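Local coordinates for clostripain-related protein (Bacteroides thetaiotaomicron, PDB 6N9J) that probably cleaves peptide bonds in proteins or peptides as a secreted cysteine protease of the clostripain (C11) family, at residues D142-L147 with Y170-R175; H112-L117 with A160-S165. All coordinates share one frame; numbering follows the deposited sequence.

Contact 1 of 2, residues D142-L147 with Y170-R175; sequences DLNEAL and YQLRNR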
ATOM      1  N   ASP A 142     -11.405  -9.933  -2.688  1.00 27.24           N
ATOM      2  CA  ASP A 142     -11.636 -10.410  -1.320  1.00 27.69           C
ATOM      3  C   ASP A 142     -11.353  -9.307  -0.301  1.00 23.97           C
ATOM      4  O   ASP A 142     -12.084  -9.152   0.671  1.00 23.03           O
ATOM      5  CB  ASP A 142     -10.769 -11.640  -1.008  1.00 28.91           C
ATOM      6  CG  ASP A 142     -11.212 -12.879  -1.765  1.00 32.34           C
ATOM      7  OD1 ASP A 142     -12.422 -13.008  -2.044  1.00 33.68           O
ATOM      8  OD2 ASP A 142     -10.350 -13.730  -2.077  1.00 35.18           O
ATOM      9  N   LEU A 143     -10.286  -8.543  -0.534  1.00 21.86           N
ATOM     10  CA  LEU A 143      -9.977  -7.391   0.306  1.00 21.18           C
ATOM     11  C   LEU A 143     -11.103  -6.352   0.261  1.00 23.03           C
ATOM     12  O   LEU A 143     -11.445  -5.755   1.280  1.00 21.09           O
ATOM     13  CB  LEU A 143      -8.652  -6.760  -0.120  1.00 17.81           C
ATOM     14  CG  LEU A 143      -8.143  -5.539   0.644  1.00 19.69           C
ATOM     15  CD1 LEU A 143      -7.983  -5.826   2.143  1.00 19.04           C
ATOM     16  CD2 LEU A 143      -6.836  -5.054   0.056  1.00 17.97           C
ATOM     17  N   ASN A 144     -11.674  -6.138  -0.922  1.00 25.47           N
ATOM     18  CA  ASN A 144     -12.764  -5.175  -1.083  1.00 27.28           C
ATOM     19  C   ASN A 144     -14.029  -5.635  -0.373  1.00 25.60           C
ATOM     20  O   ASN A 144     -14.840  -4.824   0.064  1.00 29.19           O
ATOM     21  CB  ASN A 144     -13.058  -4.938  -2.571  1.00 29.32           C
ATOM     22  CG  ASN A 144     -13.863  -3.680  -2.810  1.00 32.20           C
ATOM     23  OD1 ASN A 144     -13.733  -2.701  -2.076  1.00 31.89           O
ATOM     24  ND2 ASN A 144     -14.700  -3.698  -3.840  1.00 34.22           N
ATOM     25  N   GLU A 145     -14.197  -6.944  -0.264  1.00 26.83           N
ATOM     26  CA  GLU A 145     -15.336  -7.502   0.451  1.00 29.59           C
ATOM     27  C   GLU A 145     -15.154  -7.359   1.961  1.00 27.03           C
ATOM     28  O   GLU A 145     -16.108  -7.057   2.683  1.00 27.33           O
ATOM     29  CB  GLU A 145     -15.545  -8.975   0.074  1.00 34.00           C
ATOM     30  CG  GLU A 145     -16.568  -9.721   0.941  1.00 38.81           C
ATOM     31  CD  GLU A 145     -17.945  -9.062   0.946  1.00 44.76           C
ATOM     32  OE1 GLU A 145     -18.296  -8.411  -0.064  1.00 47.87           O
ATOM     33  OE2 GLU A 145     -18.678  -9.188   1.959  1.00 45.86           O
ATOM     34  N   ALA A 146     -13.935  -7.573   2.447  1.00 24.80           N
ATOM     35  CA  ALA A 146     -13.689  -7.431   3.883  1.00 23.39           C
ATOM     36  C   ALA A 146     -13.889  -5.974   4.270  1.00 21.18           C
ATOM     37  O   ALA A 146     -14.578  -5.671   5.234  1.00 24.48           O
ATOM     38  CB  ALA A 146     -12.298  -7.909   4.254  1.00 21.93           C
ATOM     39  N   LEU A 147     -13.324  -5.074   3.473  1.00 18.49           N
ATOM     40  CA  LEU A 147     -13.471  -3.644   3.692  1.00 21.04           C
ATOM     41  C   LEU A 147     -14.937  -3.177   3.717  1.00 25.08           C
ATOM     42  O   LEU A 147     -15.230  -2.075   4.181  1.00 24.54           O
ATOM     43  CB  LEU A 147     -12.697  -2.877   2.620  1.00 14.14           C
ATOM     44  CG  LEU A 147     -11.182  -2.837   2.787  1.00 13.31           C
ATOM     45  CD1 LEU A 147     -10.563  -2.233   1.535  1.00 15.40           C
ATOM     46  CD2 LEU A 147     -10.797  -2.021   3.991  1.00 17.80           C
ATOM     47  N   TYR A 170      -8.354   1.656  -8.222  1.00 17.27           N
ATOM     48  CA  TYR A 170      -9.676   1.786  -8.837  1.00 17.18           C
ATOM     49  C   TYR A 170     -10.639   0.739  -8.266  1.00 17.96           C
ATOM     50  O   TYR A 170     -11.795   1.051  -7.985  1.00 19.72           O
ATOM     51  CB  TYR A 170      -9.623   1.674 -10.371  1.00 16.10           C
ATOM     52  CG  TYR A 170     -10.932   2.110 -11.022  1.00 16.47           C
ATOM     53  CD1 TYR A 170     -11.171   3.449 -11.316  1.00 17.76           C
ATOM     54  CD2 TYR A 170     -11.941   1.194 -11.292  1.00 16.94           C
ATOM     55  CE1 TYR A 170     -12.363   3.856 -11.880  1.00 20.68           C
ATOM     56  CE2 TYR A 170     -13.132   1.590 -11.859  1.00 19.85           C
ATOM     57  CZ  TYR A 170     -13.339   2.923 -12.153  1.00 22.11           C
ATOM     58  OH  TYR A 170     -14.530   3.326 -12.717  1.00 27.38           O
ATOM     59  N   GLN A 171     -10.160  -0.493  -8.081  1.00 17.36           N
ATOM     60  CA  GLN A 171     -11.001  -1.573  -7.542  1.00 19.24           C
ATOM     61  C   GLN A 171     -11.511  -1.280  -6.130  1.00 20.41           C
ATOM     62  O   GLN A 171     -12.629  -1.669  -5.761  1.00 20.40           O
ATOM     63  CB  GLN A 171     -10.240  -2.896  -7.521  1.00 19.69           C
ATOM     64  CG  GLN A 171     -11.141  -4.121  -7.411  1.00 21.30           C
ATOM     65  CD  GLN A 171     -11.780  -4.533  -8.742  1.00 25.31           C
ATOM     66  OE1 GLN A 171     -11.213  -4.332  -9.828  1.00 25.22           O
ATOM     67  NE2 GLN A 171     -12.969  -5.125  -8.657  1.00 27.60           N
ATOM     68  N   LEU A 172     -10.674  -0.600  -5.349  1.00 20.76           N
ATOM     69  CA  LEU A 172     -10.977  -0.255  -3.965  1.00 17.63           C
ATOM     70  C   LEU A 172     -11.390   1.200  -3.772  1.00 19.02           C
ATOM     71  O   LEU A 172     -11.408   1.679  -2.640  1.00 21.32           O
ATOM     72  CB  LEU A 172      -9.761  -0.528  -3.079  1.00 13.61           C
ATOM     73  CG  LEU A 172      -9.197  -1.944  -3.115  1.00 15.68           C
ATOM     74  CD1 LEU A 172      -7.937  -2.019  -2.277  1.00 14.36           C
ATOM     75  CD2 LEU A 172     -10.222  -2.911  -2.605  1.00 17.58           C
ATOM     76  N   ARG A 173     -11.710   1.909  -4.853  1.00 18.17           N
ATOM     77  CA  ARG A 173     -11.889   3.368  -4.773  1.00 18.38           C
ATOM     78  C   ARG A 173     -13.006   3.825  -3.821  1.00 20.55           C
ATOM     79  O   ARG A 173     -12.935   4.929  -3.267  1.00 20.97           O
ATOM     80  CB  ARG A 173     -12.145   3.960  -6.166  1.00 16.08           C
ATOM     81  CG  ARG A 173     -13.491   3.577  -6.776  1.00 17.09           C
ATOM     82  CD  ARG A 173     -13.566   3.924  -8.252  1.00 17.49           C
ATOM     83  NE  ARG A 173     -14.866   3.585  -8.827  1.00 18.81           N
ATOM     84  CZ  ARG A 173     -15.242   2.351  -9.145  1.00 19.90           C
ATOM     85  NH1 ARG A 173     -14.420   1.326  -8.951  1.00 19.78           N
ATOM     86  NH2 ARG A 173     -16.443   2.141  -9.658  1.00 23.57           N
ATOM     87  N   ASN A 174     -14.023   2.991  -3.627  1.00 20.40           N
ATOM     88  CA  ASN A 174     -15.154   3.372  -2.778  1.00 24.02           C
ATOM     89  C   ASN A 174     -14.916   3.079  -1.296  1.00 23.62           C
ATOM     90  O   ASN A 174     -15.816   3.259  -0.467  1.00 22.18           O
ATOM     91  CB  ASN A 174     -16.430   2.666  -3.247  1.00 27.04           C
ATOM     92  CG  ASN A 174     -16.908   3.161  -4.602  1.00 33.10           C
ATOM     93  OD1 ASN A 174     -16.925   4.366  -4.868  1.00 35.98           O
ATOM     94  ND2 ASN A 174     -17.288   2.230  -5.470  1.00 32.75           N
ATOM     95  N   ARG A 175     -13.706   2.638  -0.961  1.00 21.41           N
ATOM     96  CA  ARG A 175     -13.385   2.262   0.416  1.00 22.10           C
ATOM     97  C   ARG A 175     -12.608   3.338   1.170  1.00 20.49           C
ATOM     98  O   ARG A 175     -12.595   3.341   2.401  1.00 19.65           O
ATOM     99  CB  ARG A 175     -12.580   0.960   0.438  1.00 23.51           C
ATOM    100  CG  ARG A 175     -13.319  -0.209  -0.148  1.00 25.38           C
ATOM    101  CD  ARG A 175     -14.643  -0.398   0.565  1.00 27.83           C
ATOM    102  NE  ARG A 175     -15.344  -1.560   0.044  1.00 33.07           N
ATOM    103  CZ  ARG A 175     -16.663  -1.694   0.031  1.00 39.09           C
ATOM    104  NH1 ARG A 175     -17.205  -2.798  -0.469  1.00 41.13           N
ATOM    105  NH2 ARG A 175     -17.440  -0.729   0.515  1.00 39.93           N
TER
HETATM  106  O   HOH W   1     -14.556  -6.168  -6.217  1.00 18.73           O
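Arg175 reaches across to Asn144 and binds both of its oxygens, tying helix 140-146 to the turn that follows helix 166-171; these helices serve successive beta-alpha-beta crossovers of the caspase-like fold of clan CD. The strongest of these bonds runs from Arg175 NE to Asn144 OD1 at 2.9 Å, with an N-H...O angle of 137° and the donor standing above the amide carbonyl plane. NE also bonds weakly to the backbone Asn144 O, and NH1 adds a second weak bond to the same oxygen at 3.2 Å. The amide and guanidinium planes are turned 49° apart, and the backbone carbon Leu147 C lies over one guanidinium face, toward its rim. A bend at chi2 (-56°) sets Arg175 CD against Leu147 CB, 3.8 Å away. An alanine in place of Arg175 would probably leave Asn144 OD1 and O without their guanidinium mate and open a gap beside Leu147 CB. On the other branch of the amide, Asn144 ND2 bonds weakly to a water that also accepts from Gln171 NE2 at 3.1 Å, while Gln171 OE1 is held by Glu365 N. Farther in, Leu172, where the chain leaves its helix, puts CD2 3.5 Å from Asn144 CB. Leu143, whose helix packs against helix 86-99, crosses Leu172 at about a right angle, Leu143 CD2 to Leu172 CD1 at 4.0 Å.

Contact 2 of 2, residues H112-L117 with A160-S165; sequences HGDGWL and ACYMQS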
ATOM      1  N   HIS A 112       3.193  -8.653   2.834  1.00 24.54           N
ATOM      2  CA  HIS A 112       3.554  -8.815   1.435  1.00 24.02           C
ATOM      3  C   HIS A 112       2.443  -8.254   0.541  1.00 19.73           C
ATOM      4  O   HIS A 112       1.284  -8.171   0.952  1.00 18.02           O
ATOM      5  CB  HIS A 112       3.795 -10.295   1.104  1.00 27.80           C
ATOM      6  CG  HIS A 112       5.098 -10.825   1.614  1.00 34.00           C
ATOM      7  ND1 HIS A 112       6.311 -10.485   1.053  1.00 36.24           N
ATOM      8  CD2 HIS A 112       5.381 -11.668   2.637  1.00 37.32           C
ATOM      9  CE1 HIS A 112       7.282 -11.098   1.704  1.00 39.35           C
ATOM     10  NE2 HIS A 112       6.745 -11.825   2.669  1.00 39.54           N
ATOM     11  N   GLY A 113       2.805  -7.887  -0.685  1.00 17.86           N
ATOM     12  CA  GLY A 113       1.854  -7.379  -1.656  1.00 17.33           C
ATOM     13  C   GLY A 113       2.344  -7.657  -3.064  1.00 19.67           C
ATOM     14  O   GLY A 113       3.550  -7.803  -3.291  1.00 16.73           O
ATOM     15  N   ASP A 114       1.412  -7.752  -4.006  1.00 22.43           N
ATOM     16  CA  ASP A 114       1.758  -7.936  -5.420  1.00 24.38           C
ATOM     17  C   ASP A 114       0.621  -7.368  -6.280  1.00 24.60           C
ATOM     18  O   ASP A 114       0.102  -8.030  -7.185  1.00 25.22           O
ATOM     19  CB  ASP A 114       2.023  -9.417  -5.735  1.00 25.90           C
ATOM     20  CG  ASP A 114       2.959  -9.613  -6.935  1.00 31.12           C
ATOM     21  OD1 ASP A 114       3.003  -8.733  -7.821  1.00 30.77           O
ATOM     22  OD2 ASP A 114       3.656 -10.651  -6.997  1.00 33.64           O
ATOM     23  N   GLY A 115       0.227  -6.134  -5.978  1.00 22.07           N
ATOM     24  CA  GLY A 115      -0.766  -5.441  -6.784  1.00 21.32           C
ATOM     25  C   GLY A 115      -2.073  -6.192  -6.979  1.00 18.98           C
ATOM     26  O   GLY A 115      -2.675  -6.697  -6.028  1.00 18.22           O
ATOM     27  N   TRP A 116      -2.507  -6.271  -8.228  1.00 17.69           N
ATOM     28  CA  TRP A 116      -3.799  -6.847  -8.567  1.00 17.33           C
ATOM     29  C   TRP A 116      -3.725  -8.330  -8.873  1.00 18.10           C
ATOM     30  O   TRP A 116      -4.759  -8.988  -9.005  1.00 20.06           O
ATOM     31  CB  TRP A 116      -4.388  -6.119  -9.779  1.00 17.16           C
ATOM     32  CG  TRP A 116      -3.522  -6.257 -10.988  1.00 19.72           C
ATOM     33  CD1 TRP A 116      -2.533  -5.408 -11.386  1.00 21.14           C
ATOM     34  CD2 TRP A 116      -3.548  -7.318 -11.949  1.00 21.00           C
ATOM     35  NE1 TRP A 116      -1.946  -5.864 -12.539  1.00 21.63           N
ATOM     36  CE2 TRP A 116      -2.550  -7.038 -12.907  1.00 23.36           C
ATOM     37  CE3 TRP A 116      -4.321  -8.475 -12.097  1.00 20.37           C
ATOM     38  CZ2 TRP A 116      -2.306  -7.873 -14.003  1.00 26.14           C
ATOM     39  CZ3 TRP A 116      -4.074  -9.306 -13.180  1.00 26.23           C
ATOM     40  CH2 TRP A 116      -3.073  -9.000 -14.119  1.00 26.99           C
ATOM     41  N   LEU A 117      -2.507  -8.847  -9.003  1.00 19.89           N
ATOM     42  CA  LEU A 117      -2.295 -10.192  -9.561  1.00 22.50           C
ATOM     43  C   LEU A 117      -3.077 -11.276  -8.819  1.00 23.61           C
ATOM     44  O   LEU A 117      -3.143 -11.267  -7.581  1.00 19.63           O
ATOM     45  CB  LEU A 117      -0.802 -10.527  -9.569  1.00 21.97           C
ATOM     46  CG  LEU A 117      -0.032  -9.715 -10.614  1.00 23.85           C
ATOM     47  CD1 LEU A 117       1.461  -9.828 -10.401  1.00 26.64           C
ATOM     48  CD2 LEU A 117      -0.404 -10.208 -11.995  1.00 28.09           C
ATOM     49  N   ALA A 160       3.333  -2.327   1.947  1.00 16.21           N
ATOM     50  CA  ALA A 160       3.437  -3.575   1.206  1.00 16.89           C
ATOM     51  C   ALA A 160       3.860  -3.267  -0.239  1.00 19.87           C
ATOM     52  O   ALA A 160       3.540  -2.196  -0.763  1.00 19.05           O
ATOM     53  CB  ALA A 160       2.111  -4.316   1.235  1.00 16.24           C
ATOM     54  N   CYS A 161       4.574  -4.199  -0.871  1.00 20.22           N
ATOM     55  CA  CYS A 161       5.088  -4.009  -2.231  1.00 19.78           C
ATOM     56  C   CYS A 161       4.005  -3.861  -3.294  1.00 20.61           C
ATOM     57  O   CYS A 161       2.965  -4.530  -3.235  1.00 22.36           O
ATOM     58  CB  CYS A 161       5.994  -5.180  -2.638  1.00 19.17           C
ATOM     59  SG  CYS A 161       7.579  -5.308  -1.775  1.00 24.86           S
ATOM     60  N   TYR A 162       4.270  -2.973  -4.258  1.00 17.63           N
ATOM     61  CA  TYR A 162       3.586  -2.959  -5.553  1.00 14.65           C
ATOM     62  C   TYR A 162       2.120  -2.593  -5.479  1.00 18.67           C
ATOM     63  O   TYR A 162       1.375  -2.865  -6.416  1.00 22.42           O
ATOM     64  CB  TYR A 162       3.682  -4.334  -6.238  1.00 14.05           C
ATOM     65  CG  TYR A 162       5.072  -4.869  -6.536  1.00 15.07           C
ATOM     66  CD1 TYR A 162       5.943  -4.185  -7.383  1.00 15.94           C
ATOM     67  CD2 TYR A 162       5.489  -6.092  -6.020  1.00 17.41           C
ATOM     68  CE1 TYR A 162       7.216  -4.690  -7.677  1.00 16.72           C
ATOM     69  CE2 TYR A 162       6.755  -6.606  -6.307  1.00 18.11           C
ATOM     70  CZ  TYR A 162       7.612  -5.900  -7.139  1.00 20.04           C
ATOM     71  OH  TYR A 162       8.862  -6.409  -7.439  1.00 22.93           O
ATOM     72  N   MET A 163       1.687  -1.999  -4.376  1.00 16.34           N
ATOM     73  CA  MET A 163       0.257  -1.808  -4.160  1.00 15.52           C
ATOM     74  C   MET A 163      -0.277  -0.531  -4.805  1.00 13.41           C
ATOM     75  O   MET A 163      -1.483  -0.431  -5.065  1.00 13.21           O
ATOM     76  CB  MET A 163      -0.061  -1.814  -2.652  1.00 10.11           C
ATOM     77  CG  MET A 163       0.188  -3.166  -1.972  1.00 14.71           C
ATOM     78  SD  MET A 163      -0.388  -4.655  -2.842  1.00 10.57           S
ATOM     79  CE  MET A 163      -2.109  -4.341  -3.053  1.00 10.70           C
ATOM     80  N   GLN A 164       0.608   0.431  -5.079  1.00 12.21           N
ATOM     81  CA  GLN A 164       0.190   1.684  -5.710  1.00 15.68           C
ATOM     82  C   GLN A 164       0.028   1.467  -7.231  1.00 17.80           C
ATOM     83  O   GLN A 164       0.754   2.038  -8.054  1.00 14.97           O
ATOM     84  CB  GLN A 164       1.177   2.815  -5.403  1.00 18.21           C
ATOM     85  CG  GLN A 164       0.609   4.233  -5.592  1.00 19.32           C
ATOM     86  CD  GLN A 164      -0.330   4.682  -4.463  1.00 20.61           C
ATOM     87  OE1 GLN A 164      -1.062   3.882  -3.884  1.00 22.58           O
ATOM     88  NE2 GLN A 164      -0.309   5.975  -4.158  1.00 19.11           N
ATOM     89  N   SER A 165      -0.944   0.609  -7.546  1.00 19.55           N
ATOM     90  CA  SER A 165      -1.371   0.225  -8.883  1.00 18.45           C
ATOM     91  C   SER A 165      -2.751   0.821  -9.175  1.00 18.29           C
ATOM     92  O   SER A 165      -3.627   0.823  -8.302  1.00 19.06           O
ATOM     93  CB  SER A 165      -1.384  -1.311  -8.982  1.00 17.45           C
ATOM     94  OG  SER A 165      -2.483  -1.809  -9.722  1.00 17.90           O
TER
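Ser165 OG, which lies at the edge of the Trp116 ring, 4.0 Å from Trp116 CD1, is hydrogen-bonded to Glu167 OE1 and, as the N-cap of helix 166-171, takes a weak bond from Val168 N. The two loops meeting here follow neighbouring parallel strands, 105-110 and 155-159, and form the active-site motif of clan CD: Cys161 SG is covalently linked to the bound peptide inhibitor, His112, bonded through NE2 to Ser22, is probably the dyad histidine, as in its relatives, and backbone hydrogen bonds from Gly113 and Cys161 to the peptide are consistent with an oxyanion hole. Between the loops themselves the fit is one of packing. Gly113 leaves room for close approach: a beta carbon on it would fall 2.7 Å from Met163 SD, a clash. Gly113 O lies at the edge of the Tyr162 ring, in its plane, 3.8 Å from Tyr162 CD2. Asp114 runs beside Tyr162 in the same direction, carboxylate and ring 27° apart; Asp114 OD1 is hydrogen-bonded to Tyr287 OH, and the Tyr287 ring stacks on that of Tyr162. Gly115, with a positive phi of 54°, opens the corner of a type II' turn from Asp114 to Leu117, and its CA comes 3.4 Å from Tyr162 O. Met163 folds against this turn with SD 3.5 Å from Gly115 N, and a bend at chi3 (-57°) places its CE 3.8 Å from Gly115 O.

In the fold
The segments alternate along the chain: 112-117 of contact 2, 142-147 of contact 1, 160-165 of contact 2, then 170-175 of contact 1. The centres of the two contacts lie about 14 Å apart and their nearest atoms about 5 Å, without touching. Both contacts are built around the parallel strands 105-110, 155-159 and 178-181 of the mixed sheet. Contact 2 joins the loops after the first two, where the inhibitor is bound, whereas contact 1 joins helix 140-146 to the end of helix 166-171 and the turn after it. One short helix, 166-171, thus connects the loop of the inhibitor-linked cysteine to the helix packing of contact 1.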